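Local coordinates for protein cellulase, glycosyl hydrolase family 5, TPS linker, domain X (Spirochaeta thermophila, PDB 5E9P) that probably anchors its parent glycoside hydrolase to plant cell-wall polysaccharide, acting as a type A carbohydrate-binding module that binds cellulose and xylan, at residues A16-W21 against H73-V78. Sequence-based numbering, arbitrary orientation.
Sequences AGEYYW and HYKSGV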
# COMPACT_ATOMS: atom_id res chain seq x y z
N ALA A 16 -8.38 -7.70 -9.69
CA ALA A 16 -7.70 -8.93 -9.49
C ALA A 16 -6.25 -8.88 -9.91
O ALA A 16 -5.86 -8.18 -10.84
CB ALA A 16 -8.40 -10.00 -10.32
N GLY A 17 -5.44 -9.68 -9.26
CA GLY A 17 -4.07 -9.94 -9.63
C GLY A 17 -3.05 -9.72 -8.51
O GLY A 17 -3.41 -9.44 -7.37
N GLU A 18 -1.79 -9.86 -8.88
CA GLU A 18 -0.68 -9.71 -7.97
C GLU A 18 0.25 -8.62 -8.48
O GLU A 18 0.71 -8.72 -9.62
CB GLU A 18 0.10 -11.02 -7.79
CG GLU A 18 1.33 -10.85 -6.92
CD GLU A 18 2.00 -12.17 -6.50
OE1 GLU A 18 1.91 -13.12 -7.32
OE2 GLU A 18 2.51 -12.26 -5.41
N TYR A 19 0.48 -7.58 -7.68
CA TYR A 19 1.23 -6.41 -8.13
C TYR A 19 2.24 -6.02 -7.05
O TYR A 19 2.07 -6.24 -5.88
CB TYR A 19 0.28 -5.24 -8.43
CG TYR A 19 -0.82 -5.63 -9.38
CD1 TYR A 19 -0.54 -5.82 -10.75
CD2 TYR A 19 -2.12 -5.83 -8.97
CE1 TYR A 19 -1.52 -6.28 -11.59
CE2 TYR A 19 -3.09 -6.32 -9.82
CZ TYR A 19 -2.79 -6.51 -11.14
OH TYR A 19 -3.75 -7.03 -12.01
N TYR A 20 3.29 -5.36 -7.57
CA TYR A 20 4.40 -4.85 -6.77
C TYR A 20 4.58 -3.37 -7.15
O TYR A 20 5.06 -3.07 -8.24
CB TYR A 20 5.68 -5.64 -7.07
CG TYR A 20 5.59 -7.10 -6.74
CD1 TYR A 20 5.16 -8.03 -7.61
CD2 TYR A 20 5.99 -7.58 -5.49
CE1 TYR A 20 5.14 -9.45 -7.29
CE2 TYR A 20 6.04 -8.88 -5.11
CZ TYR A 20 5.56 -9.80 -6.01
OH TYR A 20 5.58 -11.18 -5.75
N TRP A 21 4.19 -2.50 -6.22
CA TRP A 21 4.23 -1.05 -6.42
C TRP A 21 5.16 -0.43 -5.40
O TRP A 21 5.12 -0.81 -4.24
CB TRP A 21 2.85 -0.44 -6.27
CG TRP A 21 1.79 -0.97 -7.19
CD1 TRP A 21 1.83 -1.06 -8.54
CD2 TRP A 21 0.51 -1.45 -6.81
NE1 TRP A 21 0.63 -1.57 -9.02
CE2 TRP A 21 -0.18 -1.80 -7.97
CE3 TRP A 21 -0.14 -1.63 -5.60
CZ2 TRP A 21 -1.52 -2.32 -7.93
CZ3 TRP A 21 -1.42 -2.12 -5.57
CH2 TRP A 21 -2.08 -2.46 -6.70
N HIS A 73 3.09 -4.84 -1.77
CA HIS A 73 2.82 -6.06 -2.48
C HIS A 73 1.36 -6.41 -2.27
O HIS A 73 0.93 -6.65 -1.14
CB HIS A 73 3.77 -7.15 -1.97
CG HIS A 73 3.52 -8.48 -2.52
ND1 HIS A 73 3.85 -9.60 -1.81
CD2 HIS A 73 2.97 -8.94 -3.66
CE1 HIS A 73 3.54 -10.69 -2.50
NE2 HIS A 73 3.05 -10.31 -3.66
N TYR A 74 0.62 -6.41 -3.36
CA TYR A 74 -0.84 -6.59 -3.41
C TYR A 74 -1.14 -7.92 -4.05
O TYR A 74 -0.62 -8.27 -5.12
CB TYR A 74 -1.41 -5.47 -4.28
CG TYR A 74 -2.87 -5.48 -4.66
CD1 TYR A 74 -3.40 -6.34 -5.62
CD2 TYR A 74 -3.75 -4.54 -4.12
CE1 TYR A 74 -4.69 -6.27 -6.03
CE2 TYR A 74 -5.06 -4.48 -4.55
CZ TYR A 74 -5.54 -5.32 -5.50
OH TYR A 74 -6.88 -5.20 -5.85
N LYS A 75 -2.11 -8.67 -3.46
CA LYS A 75 -2.68 -9.83 -4.12
C LYS A 75 -4.16 -9.87 -3.89
O LYS A 75 -4.63 -9.83 -2.75
CB LYS A 75 -2.10 -11.13 -3.53
CG LYS A 75 -0.63 -11.39 -3.68
CD LYS A 75 -0.08 -12.63 -3.09
CE LYS A 75 -0.51 -13.86 -3.84
NZ LYS A 75 0.16 -15.08 -3.16
N SER A 76 -4.93 -9.99 -4.99
CA SER A 76 -6.35 -10.19 -4.96
C SER A 76 -6.73 -11.35 -5.88
O SER A 76 -6.32 -11.37 -7.02
CB SER A 76 -7.13 -8.95 -5.45
OG SER A 76 -8.51 -9.23 -5.38
N GLY A 77 -7.59 -12.20 -5.40
CA GLY A 77 -8.18 -13.25 -6.19
C GLY A 77 -9.51 -12.97 -6.77
O GLY A 77 -10.08 -13.81 -7.48
N VAL A 78 -10.00 -11.75 -6.54
CA VAL A 78 -11.36 -11.38 -7.01
C VAL A 78 -11.33 -10.06 -7.73
O VAL A 78 -10.43 -9.17 -7.54
CB VAL A 78 -12.35 -11.29 -5.85
CG1 VAL A 78 -12.53 -12.64 -5.19
CG2 VAL A 78 -11.94 -10.39 -4.76
O HOH W 1 3.30 -14.50 -4.32
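Glu18, Tyr20, His73 and Lys75 line one face of an antiparallel strand pair in the jelly-roll fold of this CBM64 module. Strands 17-21 and 73-76 run at 170°. Gly17 with Ser76 and Tyr19 with Tyr74 are the hydrogen-bonded pairs. His73 NE2 donates to Glu18 OE2 over 2.7 Å, in the plane of the imidazole, and uses the anti lone pair of the carboxylate. Glu18 reaches it with an extended chain, CG anti to the backbone N (chi1 176°). Carboxylate and imidazole are nearly coplanar. Tyr20 lays its ring over one face of His73 in an offset stack, centroids 4.3 Å apart and planes at 8°. Tyr20 CE2 sits 3.4 Å from His73 CD2. The imidazole is thus held by its edge and by a face, and Glu46 OE2 bonds its ND1. An alanine in place of His73 would probably leave Glu18 and Glu46 without this shared partner and Tyr20 without its stack. Lys75 runs alongside Glu18, its CD 3.5 Å from Glu18 OE2. A water donates to that oxygen and weakly links it to Lys75 NZ.

On the other face, Tyr19, Trp21 and Tyr74 form an aromatic cluster. Trp21 CH2 lies over one face of the Tyr74 ring, 3.7 Å from Tyr74 CG. Tyr19 CD2 comes within 3.6 Å of Tyr74 CD1. Tyr19 OH bonds Ala16 O, and Tyr74 OH bonds Gly15 O. Trp21 and Tyr74 also pack on Val83 of strand 82-85 in the second sheet. Within their own sheet, the two strands lie between strands 5-6 and 44-47.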